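Side-chain contacts in phosphoribosylformylglycinamidine cyclo-ligase (Thermus thermophilus HB8, PDB 5AVM), which probably catalyses the ATP-dependent ring closure of formylglycinamidine ribonucleotide to aminoimidazole ribonucleotide, a step of de novo purine biosynthesis: residues 127-132 against 221-226; 195-200 against 211-216; 240-245 against 254-259; 278-281 against 286-289. All blocks are in the same frame, centred on the assembly; numbering follows the deposited sequence.

Interaction 1. Residues 127-132 against 221-226; sequences RAHGIP and HRAYLK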
loop_
_atom_site.group_PDB
_atom_site.type_symbol
_atom_site.label_atom_id
_atom_site.label_comp_id
_atom_site.label_asym_id
_atom_site.label_seq_id
_atom_site.Cartn_x
_atom_site.Cartn_y
_atom_site.Cartn_z
ATOM N N ARG B 127 -13.300 -12.987 -0.320
ATOM C CA ARG B 127 -14.660 -13.498 -0.303
ATOM C C ARG B 127 -14.842 -14.575 0.762
ATOM O O ARG B 127 -15.968 -14.870 1.164
ATOM C CB ARG B 127 -15.089 -14.005 -1.692
ATOM C CG ARG B 127 -14.404 -15.240 -2.205
ATOM C CD ARG B 127 -14.987 -15.662 -3.564
ATOM N NE ARG B 127 -16.399 -16.049 -3.493
ATOM C CZ ARG B 127 -17.425 -15.253 -3.798
ATOM N NH1 ARG B 127 -17.216 -14.004 -4.204
ATOM N NH2 ARG B 127 -18.668 -15.712 -3.701
ATOM N N ALA B 128 -13.731 -15.137 1.237
ATOM C CA ALA B 128 -13.773 -16.161 2.278
ATOM C C ALA B 128 -14.179 -15.505 3.593
ATOM O O ALA B 128 -14.727 -16.160 4.488
ATOM C CB ALA B 128 -12.407 -16.824 2.429
ATOM N N HIS B 129 -13.909 -14.206 3.696
ATOM C CA HIS B 129 -14.232 -13.439 4.892
ATOM C C HIS B 129 -15.381 -12.472 4.644
ATOM O O HIS B 129 -15.752 -11.708 5.531
ATOM C CB HIS B 129 -13.008 -12.655 5.354
ATOM C CG HIS B 129 -11.884 -13.518 5.832
ATOM N ND1 HIS B 129 -11.983 -14.312 6.955
ATOM C CD2 HIS B 129 -10.634 -13.705 5.348
ATOM C CE1 HIS B 129 -10.840 -14.947 7.144
ATOM N NE2 HIS B 129 -10.005 -14.596 6.182
ATOM N N GLY B 130 -15.940 -12.508 3.438
ATOM C CA GLY B 130 -17.035 -11.612 3.102
ATOM C C GLY B 130 -16.581 -10.167 3.009
ATOM O O GLY B 130 -17.365 -9.237 3.184
ATOM N N ILE B 131 -15.300 -9.981 2.727
ATOM C CA ILE B 131 -14.727 -8.652 2.621
ATOM C C ILE B 131 -14.697 -8.213 1.160
ATOM O O ILE B 131 -14.129 -8.905 0.307
ATOM C CB ILE B 131 -13.276 -8.635 3.177
ATOM C CG1 ILE B 131 -13.277 -9.094 4.634
ATOM C CG2 ILE B 131 -12.673 -7.243 3.069
ATOM C CD1 ILE B 131 -11.895 -9.378 5.174
ATOM N N PRO B 132 -15.326 -7.066 0.848
ATOM C CA PRO B 132 -15.348 -6.550 -0.523
ATOM C C PRO B 132 -13.922 -6.306 -1.012
ATOM O O PRO B 132 -13.106 -5.742 -0.287
ATOM C CB PRO B 132 -16.123 -5.241 -0.385
ATOM C CG PRO B 132 -17.078 -5.537 0.727
ATOM C CD PRO B 132 -16.209 -6.268 1.720
ATOM N N HIS B 221 -1.237 -17.641 6.604
ATOM C CA HIS B 221 -1.296 -16.883 7.849
ATOM C C HIS B 221 -2.740 -17.083 8.337
ATOM O O HIS B 221 -3.680 -16.946 7.558
ATOM C CB HIS B 221 -1.030 -15.407 7.541
ATOM C CG HIS B 221 -0.846 -14.545 8.752
ATOM N ND1 HIS B 221 0.344 -13.912 9.038
ATOM C CD2 HIS B 221 -1.700 -14.206 9.745
ATOM C CE1 HIS B 221 0.217 -13.222 10.157
ATOM N NE2 HIS B 221 -1.015 -13.383 10.605
ATOM N N ARG B 222 -2.917 -17.415 9.611
ATOM C CA ARG B 222 -4.253 -17.649 10.154
ATOM C C ARG B 222 -4.999 -16.384 10.597
ATOM O O ARG B 222 -4.449 -15.546 11.316
ATOM C CB ARG B 222 -4.155 -18.625 11.326
ATOM C CG ARG B 222 -5.476 -19.035 11.939
ATOM C CD ARG B 222 -5.281 -20.234 12.851
ATOM N NE ARG B 222 -4.899 -21.416 12.079
ATOM C CZ ARG B 222 -4.433 -22.553 12.601
ATOM N NH1 ARG B 222 -4.278 -22.678 13.913
ATOM N NH2 ARG B 222 -4.122 -23.572 11.808
ATOM N N ALA B 223 -6.256 -16.262 10.170
ATOM C CA ALA B 223 -7.101 -15.127 10.533
ATOM C C ALA B 223 -7.912 -15.461 11.776
ATOM O O ALA B 223 -8.399 -16.581 11.921
ATOM C CB ALA B 223 -8.044 -14.785 9.391
ATOM N N TYR B 224 -8.070 -14.482 12.664
ATOM C CA TYR B 224 -8.830 -14.680 13.895
ATOM C C TYR B 224 -10.133 -13.892 13.934
ATOM O O TYR B 224 -10.644 -13.577 15.010
ATOM C CB TYR B 224 -7.961 -14.312 15.098
ATOM C CG TYR B 224 -6.710 -15.153 15.157
ATOM C CD1 TYR B 224 -6.780 -16.522 15.416
ATOM C CD2 TYR B 224 -5.469 -14.601 14.863
ATOM C CE1 TYR B 224 -5.645 -17.319 15.370
ATOM C CE2 TYR B 224 -4.332 -15.384 14.816
ATOM C CZ TYR B 224 -4.425 -16.741 15.067
ATOM O OH TYR B 224 -3.290 -17.511 15.001
ATOM N N LEU B 225 -10.676 -13.588 12.757
ATOM C CA LEU B 225 -11.919 -12.830 12.679
ATOM C C LEU B 225 -13.071 -13.632 13.298
ATOM O O LEU B 225 -13.838 -13.113 14.117
ATOM C CB LEU B 225 -12.227 -12.462 11.212
ATOM C CG LEU B 225 -13.423 -11.535 10.911
ATOM C CD1 LEU B 225 -13.360 -10.285 11.777
ATOM C CD2 LEU B 225 -13.427 -11.168 9.431
ATOM N N LYS B 226 -13.176 -14.902 12.916
ATOM C CA LYS B 226 -14.221 -15.777 13.433
ATOM C C LYS B 226 -14.153 -15.799 14.963
ATOM O O LYS B 226 -15.172 -15.683 15.644
ATOM C CB LYS B 226 -14.044 -17.175 12.831
ATOM C CG LYS B 226 -13.950 -17.131 11.295
ATOM C CD LYS B 226 -13.702 -18.490 10.634
ATOM C CE LYS B 226 -14.950 -19.366 10.604
ATOM N NZ LYS B 226 -14.704 -20.663 9.899
#
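His129, Ala223 and Leu225 carry this contact, and the imidazole ring of His129 is the part that reaches across. Its CE1 atom comes to 3.6 Å from CB of Ala223, and NE2 of the same ring lies 3.8 Å from that methyl, so Ala223 meets the far side of the imidazole along the CE1-NE2 bond. Leu225 meets a different corner: its CD2 methyl lies 4.3 Å from ND1 of His129. Both alkyl groups approach the ring obliquely. With CG placed opposite the carbonyl carbon and beside the backbone N (chi1 -66°), the ring swings across to 221-226 although the CB bond itself does not aim there. The contact across the segments is therefore alkyl groups against an imidazole, and the polarity is settled elsewhere: NE2 of His129 is hydrogen-bonded to OD1 of Asn85 on helix 79-92, which should restrain the rotation of the ring. The same helix touches Ile131 through Val88 and Leu225 through Leu92, and so lies against both segments. The backbones keep their distance, with CA of His129 and CA of Leu225 8.1 Å apart, as fits a junction bridged by side chains. Helix 112-129 ends here, with Gly130 at positive phi (69°) as the C-prime residue of a Schellman motif. Gly130 N makes a weak 3.3 Å bond to Arg127 O, while Tyr224 takes the N-cap position before helix 225-233. A Schellman-terminated helix of the N-terminal family region thus meets a helix start of the C-terminal region, a joint between the two halves of an AIR synthase-type chain.

Interaction 2. Residues 195-200 against 211-216; sequences KVVAGQ and ESLKEA
A single methyl of Leu213, CD1, serves both partners in the facing segment: CG1 of Val197 lies 4.1 Å from it, and CB of Gln200 lies 3.9 Å from it. These van der Waals contacts are the first shell, and they are wholly apolar; Gln200 joins through the aliphatic root of its side chain, not through its amide. Val197 and Leu213 slide past one another in opposite directions instead of meeting end to end. Leu213 places CG opposite its carbonyl carbon (chi1 -82°), and with CD1 extended further (chi2 174°) the methyl reaches the turn. A second shell fixes the two backbones. On one side, a type II beta turn from Val197 to Gln200, closed by a 2.9 Å bond from Gln200 N to Val197 O, puts both side chains on Leu213's side; Gly199, at phi 107°, occupies the turn position where glycine is favoured. On the other side, Ser212 is the N-cap of helix 213-218: its OG accepts a long, weak bond of 3.4 Å from Glu215 N, though a nearly straight one, and Ala216 N bonds to Ser212 O at 3.0 Å. Farther out, Leu202 touches both Val197 and Leu213, and helix 275-283 lies against the same pair through Leu279 and Tyr278. What results is a small hydrophobic cluster in the C-terminal family region, where the turn that follows helix 190-196 packs on the first turn of an N-capped helix.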
loop_
_atom_site.group_PDB
_atom_site.type_symbol
_atom_site.label_atom_id
_atom_site.label_comp_id
_atom_site.label_asym_id
_atom_site.label_seq_id
_atom_site.Cartn_x
_atom_site.Cartn_y
_atom_site.Cartn_z
ATOM N N LYS B 195 16.950 -19.490 4.370
ATOM C CA LYS B 195 18.365 -19.785 4.565
ATOM C C LYS B 195 18.520 -21.157 5.213
ATOM O O LYS B 195 19.335 -21.973 4.781
ATOM C CB LYS B 195 19.018 -18.743 5.470
ATOM C CG LYS B 195 20.305 -19.240 6.133
ATOM C CD LYS B 195 20.906 -18.208 7.076
ATOM C CE LYS B 195 22.007 -18.820 7.936
ATOM N NZ LYS B 195 21.481 -19.849 8.887
ATOM N N VAL B 196 17.737 -21.399 6.261
ATOM C CA VAL B 196 17.784 -22.664 6.982
ATOM C C VAL B 196 17.398 -23.876 6.121
ATOM O O VAL B 196 18.045 -24.923 6.196
ATOM C CB VAL B 196 16.883 -22.604 8.245
ATOM C CG1 VAL B 196 16.681 -23.989 8.819
ATOM C CG2 VAL B 196 17.522 -21.711 9.288
ATOM N N VAL B 197 16.354 -23.736 5.305
ATOM C CA VAL B 197 15.913 -24.837 4.450
ATOM C C VAL B 197 16.580 -24.835 3.072
ATOM O O VAL B 197 16.309 -25.706 2.245
ATOM C CB VAL B 197 14.375 -24.818 4.241
ATOM C CG1 VAL B 197 13.674 -24.886 5.582
ATOM C CG2 VAL B 197 13.961 -23.577 3.474
ATOM N N ALA B 198 17.451 -23.859 2.832
ATOM C CA ALA B 198 18.145 -23.739 1.553
ATOM C C ALA B 198 18.860 -25.026 1.161
ATOM O O ALA B 198 19.909 -25.360 1.721
ATOM C CB ALA B 198 19.145 -22.601 1.618
ATOM N N GLY B 199 18.290 -25.744 0.194
ATOM C CA GLY B 199 18.902 -26.979 -0.261
ATOM C C GLY B 199 18.200 -28.262 0.156
ATOM O O GLY B 199 18.664 -29.352 -0.181
ATOM N N GLN B 200 17.095 -28.145 0.888
ATOM C CA GLN B 200 16.345 -29.317 1.331
ATOM C C GLN B 200 15.285 -29.655 0.286
ATOM O O GLN B 200 15.037 -28.869 -0.634
ATOM C CB GLN B 200 15.656 -29.040 2.673
ATOM C CG GLN B 200 16.566 -28.524 3.792
ATOM C CD GLN B 200 17.486 -29.595 4.374
ATOM O OE1 GLN B 200 17.031 -30.646 4.835
ATOM N NE2 GLN B 200 18.788 -29.320 4.367
ATOM N N GLU B 211 3.859 -33.832 7.749
ATOM C CA GLU B 211 3.719 -33.319 6.395
ATOM C C GLU B 211 5.109 -32.870 5.968
ATOM O O GLU B 211 6.071 -33.045 6.720
ATOM C CB GLU B 211 2.769 -32.123 6.388
ATOM C CG GLU B 211 3.350 -30.867 7.028
ATOM C CD GLU B 211 2.279 -29.899 7.485
ATOM O OE1 GLU B 211 1.251 -29.780 6.789
ATOM O OE2 GLU B 211 2.465 -29.253 8.536
ATOM N N SER B 212 5.212 -32.282 4.777
ATOM C CA SER B 212 6.501 -31.815 4.260
ATOM C C SER B 212 6.812 -30.364 4.628
ATOM O O SER B 212 6.005 -29.680 5.265
ATOM C CB SER B 212 6.533 -31.949 2.740
ATOM O OG SER B 212 5.567 -31.105 2.138
ATOM N N LEU B 213 7.991 -29.899 4.228
ATOM C CA LEU B 213 8.366 -28.521 4.502
ATOM C C LEU B 213 7.441 -27.589 3.721
ATOM O O LEU B 213 6.919 -26.616 4.263
ATOM C CB LEU B 213 9.823 -28.272 4.104
ATOM C CG LEU B 213 10.860 -28.708 5.133
ATOM C CD1 LEU B 213 12.257 -28.546 4.561
ATOM C CD2 LEU B 213 10.693 -27.877 6.392
ATOM N N LYS B 214 7.238 -27.896 2.444
ATOM C CA LYS B 214 6.369 -27.090 1.590
ATOM C C LYS B 214 5.030 -26.840 2.296
ATOM O O LYS B 214 4.618 -25.697 2.503
ATOM C CB LYS B 214 6.124 -27.819 0.263
ATOM C CG LYS B 214 5.262 -27.058 -0.740
ATOM C CD LYS B 214 4.670 -27.998 -1.797
ATOM C CE LYS B 214 5.740 -28.811 -2.528
ATOM N NZ LYS B 214 5.150 -29.757 -3.510
ATOM N N GLU B 215 4.367 -27.929 2.674
ATOM C CA GLU B 215 3.077 -27.869 3.340
ATOM C C GLU B 215 3.079 -27.136 4.674
ATOM O O GLU B 215 2.170 -26.354 4.961
ATOM C CB GLU B 215 2.535 -29.285 3.531
ATOM C CG GLU B 215 1.931 -29.860 2.275
ATOM C CD GLU B 215 0.810 -28.990 1.752
ATOM O OE1 GLU B 215 -0.200 -28.829 2.468
ATOM O OE2 GLU B 215 0.943 -28.458 0.629
ATOM N N ALA B 216 4.099 -27.386 5.485
ATOM C CA ALA B 216 4.187 -26.764 6.795
ATOM C C ALA B 216 4.656 -25.315 6.778
ATOM O O ALA B 216 4.291 -24.536 7.660
ATOM C CB ALA B 216 5.096 -27.590 7.689
#

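Interaction 3. Residues 240-245 against 254-259; sequences AAAHIT and PRALPP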
loop_
_atom_site.group_PDB
_atom_site.type_symbol
_atom_site.label_atom_id
_atom_site.label_comp_id
_atom_site.label_asym_id
_atom_site.label_seq_id
_atom_site.Cartn_x
_atom_site.Cartn_y
_atom_site.Cartn_z
ATOM N N ALA B 240 -6.648 -5.249 25.397
ATOM C CA ALA B 240 -5.709 -5.011 24.317
ATOM C C ALA B 240 -5.484 -6.316 23.570
ATOM O O ALA B 240 -6.051 -7.349 23.920
ATOM C CB ALA B 240 -4.390 -4.480 24.866
ATOM N N ALA B 241 -4.666 -6.267 22.529
ATOM C CA ALA B 241 -4.380 -7.455 21.744
ATOM C C ALA B 241 -3.145 -7.185 20.918
ATOM O O ALA B 241 -2.872 -6.042 20.539
ATOM C CB ALA B 241 -5.564 -7.801 20.836
ATOM N N ALA B 242 -2.390 -8.242 20.653
ATOM C CA ALA B 242 -1.179 -8.106 19.877
ATOM C C ALA B 242 -1.138 -9.165 18.811
ATOM O O ALA B 242 -1.390 -10.335 19.081
ATOM C CB ALA B 242 0.041 -8.228 20.778
ATOM N N HIS B 243 -0.854 -8.739 17.588
ATOM C CA HIS B 243 -0.719 -9.665 16.484
ATOM C C HIS B 243 0.785 -9.892 16.504
ATOM O O HIS B 243 1.547 -8.928 16.445
ATOM C CB HIS B 243 -1.136 -9.013 15.173
ATOM C CG HIS B 243 -1.196 -9.967 14.022
ATOM N ND1 HIS B 243 -1.077 -9.559 12.711
ATOM C CD2 HIS B 243 -1.374 -11.308 13.983
ATOM C CE1 HIS B 243 -1.177 -10.609 11.914
ATOM N NE2 HIS B 243 -1.358 -11.683 12.661
ATOM N N ILE B 244 1.208 -11.149 16.630
ATOM C CA ILE B 244 2.637 -11.487 16.690
ATOM C C ILE B 244 3.221 -11.685 15.296
ATOM O O ILE B 244 3.195 -12.784 14.727
ATOM C CB ILE B 244 2.879 -12.757 17.541
ATOM C CG1 ILE B 244 2.191 -12.590 18.903
ATOM C CG2 ILE B 244 4.377 -13.000 17.717
ATOM C CD1 ILE B 244 2.468 -11.248 19.572
ATOM N N THR B 245 3.752 -10.588 14.769
ATOM C CA THR B 245 4.332 -10.544 13.448
ATOM C C THR B 245 5.831 -10.270 13.552
ATOM O O THR B 245 6.485 -10.764 14.468
ATOM C CB THR B 245 3.630 -9.456 12.618
ATOM O OG1 THR B 245 3.651 -8.219 13.340
ATOM C CG2 THR B 245 2.179 -9.850 12.348
ATOM N N PRO B 254 4.754 -5.870 23.996
ATOM C CA PRO B 254 4.921 -4.613 24.736
ATOM C C PRO B 254 4.157 -3.409 24.174
ATOM O O PRO B 254 3.920 -2.433 24.889
ATOM C CB PRO B 254 6.432 -4.408 24.717
ATOM C CG PRO B 254 6.939 -5.816 24.804
ATOM C CD PRO B 254 6.052 -6.544 23.811
ATOM N N ARG B 255 3.771 -3.485 22.901
ATOM C CA ARG B 255 3.037 -2.397 22.241
ATOM C C ARG B 255 1.621 -2.253 22.797
ATOM O O ARG B 255 1.102 -1.139 22.921
ATOM C CB ARG B 255 2.933 -2.659 20.740
ATOM C CG ARG B 255 4.206 -3.119 20.088
ATOM C CD ARG B 255 5.026 -1.987 19.526
ATOM N NE ARG B 255 5.868 -2.498 18.452
ATOM C CZ ARG B 255 5.394 -2.956 17.296
ATOM N NH1 ARG B 255 4.084 -2.954 17.065
ATOM N NH2 ARG B 255 6.223 -3.440 16.381
ATOM N N ALA B 256 1.006 -3.393 23.112
ATOM C CA ALA B 256 -0.350 -3.444 23.645
ATOM C C ALA B 256 -0.366 -3.211 25.150
ATOM O O ALA B 256 -1.416 -3.302 25.781
ATOM C CB ALA B 256 -0.981 -4.798 23.326
ATOM N N LEU B 257 0.796 -2.911 25.721
ATOM C CA LEU B 257 0.897 -2.684 27.158
ATOM C C LEU B 257 1.344 -1.269 27.513
ATOM O O LEU B 257 2.300 -0.736 26.943
ATOM C CB LEU B 257 1.862 -3.697 27.781
ATOM C CG LEU B 257 1.564 -5.173 27.516
ATOM C CD1 LEU B 257 2.651 -6.005 28.156
ATOM C CD2 LEU B 257 0.203 -5.562 28.068
ATOM N N PRO B 258 0.647 -0.643 28.471
ATOM C CA PRO B 258 0.941 0.708 28.932
ATOM C C PRO B 258 2.238 0.750 29.713
ATOM O O PRO B 258 2.781 -0.290 30.085
ATOM C CB PRO B 258 -0.258 1.029 29.808
ATOM C CG PRO B 258 -0.543 -0.283 30.426
ATOM C CD PRO B 258 -0.473 -1.210 29.239
ATOM N N PRO B 259 2.757 1.961 29.968
ATOM C CA PRO B 259 4.005 2.122 30.717
ATOM C C PRO B 259 3.897 1.547 32.130
ATOM O O PRO B 259 2.856 1.666 32.783
ATOM C CB PRO B 259 4.206 3.635 30.720
ATOM C CG PRO B 259 3.566 4.063 29.439
ATOM C CD PRO B 259 2.294 3.258 29.444
#
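Ala256 presses its methyl group against strand 240-243, an outermost strand of the mixed six-stranded sheet of the C-terminal family region, as counted within this chain. Its side chain is CB alone, so root and tip coincide, and this one atom gathers three neighbours from consecutive residues of the strand. Its shortest approach is to Ala241 O at 3.6 Å. Next comes the methyl of Ala240, CB to CB 3.8 Å, and then that of Ala242, whose CB is 4.4 Å from CB of Ala256. The alternation expected of an extended strand explains the choice: Ala240 and Ala242 direct their CB bonds toward the incoming loop, whereas Ala241 directs its own away and offers only its carbonyl. Three alanines allow the main chains to draw close, and CA of Ala240 and CA of Ala256 are 5.6 Å apart. The loop, which runs from helix 248-252 toward strand 261-265, thus lies against the sheet chiefly by one residue. The backbones of Ala240 and Ala242 are bonded in the sheet to Val303 and Val301 of strand 298-304. Val171 joins the packing, touching both Ala240 and Pro258. The closest approach of all involves the carbonyl of the loop residue, for Ala256 O stands only 3.3 Å from CB of Ala240.

Interaction 4. Residues 278-281 against 286-289; sequences YLQR and PEEE
The carboxamide end of Gln280 reaches the start of the neighbouring helix, where van der Waals contact comes first. NE2 of Gln280 is 3.8 Å from CA of Glu287, and the same nitrogen is 4.2 Å from CB of Glu287 and 4.1 Å from C of Pro286. The amide therefore lies against the backbone rather than against the Glu287 carboxylate. Its long reach comes from an extended chain: CG stands opposite the backbone N (chi1 171°) and the chain runs straight on (chi2 178°). Among polar interactions, NE2 of Gln280 makes a weak hydrogen bond to O of Ile285, in the short link just before Pro286. Within the second segment, Glu289 N bonds weakly to Pro286 O at 3.2 Å as the helix begins, with Pro286 in the N-cap position. Charge is handled outside the pair: OE1 of Glu287 forms a salt bridge with Arg267, and Arg281 forms one with Glu208. This surface contact bridges the turn between helices 275-283 and 287-293, which follow each other in the chain; helix 190-196 lies against them both, through Leu279 on Ile193 and Glu289 on Leu192.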
loop_
_atom_site.group_PDB
_atom_site.type_symbol
_atom_site.label_atom_id
_atom_site.label_comp_id
_atom_site.label_asym_id
_atom_site.label_seq_id
_atom_site.Cartn_x
_atom_site.Cartn_y
_atom_site.Cartn_z
ATOM N N TYR B 278 12.100 -27.597 14.590
ATOM C CA TYR B 278 12.722 -28.314 13.486
ATOM C C TYR B 278 13.659 -27.349 12.763
ATOM O O TYR B 278 14.830 -27.646 12.545
ATOM C CB TYR B 278 11.656 -28.821 12.515
ATOM C CG TYR B 278 12.247 -29.526 11.326
ATOM C CD1 TYR B 278 12.967 -30.709 11.485
ATOM C CD2 TYR B 278 12.143 -28.982 10.047
ATOM C CE1 TYR B 278 13.577 -31.328 10.400
ATOM C CE2 TYR B 278 12.748 -29.593 8.955
ATOM C CZ TYR B 278 13.465 -30.760 9.140
ATOM O OH TYR B 278 14.090 -31.352 8.071
ATOM N N LEU B 279 13.134 -26.187 12.390
ATOM C CA LEU B 279 13.934 -25.175 11.716
ATOM C C LEU B 279 15.094 -24.834 12.643
ATOM O O LEU B 279 16.254 -24.829 12.242
ATOM C CB LEU B 279 13.086 -23.925 11.463
ATOM C CG LEU B 279 11.864 -24.117 10.566
ATOM C CD1 LEU B 279 11.003 -22.867 10.583
ATOM C CD2 LEU B 279 12.326 -24.453 9.161
ATOM N N GLN B 280 14.755 -24.553 13.892
ATOM C CA GLN B 280 15.726 -24.217 14.920
ATOM C C GLN B 280 16.892 -25.206 14.916
ATOM O O GLN B 280 18.055 -24.810 14.821
ATOM C CB GLN B 280 15.021 -24.225 16.277
ATOM C CG GLN B 280 15.905 -24.107 17.494
ATOM C CD GLN B 280 15.086 -24.072 18.770
ATOM O OE1 GLN B 280 14.091 -24.788 18.899
ATOM N NE2 GLN B 280 15.501 -23.247 19.722
ATOM N N ARG B 281 16.575 -26.494 15.010
ATOM C CA ARG B 281 17.589 -27.545 15.020
ATOM C C ARG B 281 18.398 -27.582 13.725
ATOM O O ARG B 281 19.629 -27.651 13.758
ATOM C CB ARG B 281 16.928 -28.909 15.236
ATOM C CG ARG B 281 17.190 -29.560 16.588
ATOM C CD ARG B 281 16.568 -30.951 16.620
ATOM N NE ARG B 281 17.013 -31.743 15.477
ATOM C CZ ARG B 281 16.216 -32.501 14.730
ATOM N NH1 ARG B 281 14.917 -32.576 15.009
ATOM N NH2 ARG B 281 16.717 -33.169 13.690
ATOM N N PRO B 286 19.429 -20.375 17.943
ATOM C CA PRO B 286 19.273 -20.205 19.394
ATOM C C PRO B 286 17.833 -19.837 19.771
ATOM O O PRO B 286 17.111 -19.237 18.973
ATOM C CB PRO B 286 20.255 -19.078 19.717
ATOM C CG PRO B 286 21.320 -19.245 18.669
ATOM C CD PRO B 286 20.507 -19.513 17.428
ATOM N N GLU B 287 17.422 -20.190 20.986
ATOM C CA GLU B 287 16.066 -19.893 21.450
ATOM C C GLU B 287 15.808 -18.385 21.520
ATOM O O GLU B 287 14.758 -17.915 21.091
ATOM C CB GLU B 287 15.821 -20.506 22.834
ATOM C CG GLU B 287 14.349 -20.736 23.152
ATOM C CD GLU B 287 14.027 -20.622 24.631
ATOM O OE1 GLU B 287 12.916 -21.033 25.024
ATOM O OE2 GLU B 287 14.866 -20.114 25.401
ATOM N N GLU B 288 16.766 -17.638 22.067
ATOM C CA GLU B 288 16.649 -16.183 22.199
ATOM C C GLU B 288 16.354 -15.538 20.849
ATOM O O GLU B 288 15.718 -14.486 20.769
ATOM C CB GLU B 288 17.943 -15.598 22.775
ATOM C CG GLU B 288 18.253 -16.031 24.205
ATOM C CD GLU B 288 17.345 -15.374 25.235
ATOM O OE1 GLU B 288 16.104 -15.516 25.128
ATOM O OE2 GLU B 288 17.874 -14.715 26.157
ATOM N N GLU B 289 16.831 -16.185 19.794
ATOM C CA GLU B 289 16.632 -15.714 18.434
ATOM C C GLU B 289 15.339 -16.258 17.834
ATOM O O GLU B 289 14.738 -15.625 16.973
ATOM C CB GLU B 289 17.826 -16.124 17.574
ATOM C CG GLU B 289 17.550 -16.161 16.090
ATOM C CD GLU B 289 18.822 -16.297 15.293
ATOM O OE1 GLU B 289 19.702 -17.080 15.714
ATOM O OE2 GLU B 289 18.938 -15.624 14.245
#

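In the fold
From the N terminus, interaction 1 opens first and closes the longest loop, joining the end of helix 112-129 to the start of helix 225-233 and so the two family regions. Interaction 2 is nested inside that loop, closing a short excursion between helices 190-196 and 213-218. Interactions 3 and 4 follow in series, each closing a local loop: 3 beside an outermost strand of the six-stranded sheet, 4 between consecutive helices. None cross. Interactions 1 and 3 touch through a probable hydrogen bond between His221 NE2 and His243 NE2. Interactions 2 and 4 pack against each other, Val196 CG1 on Leu279 O among other contacts, with centres about 15 Å apart.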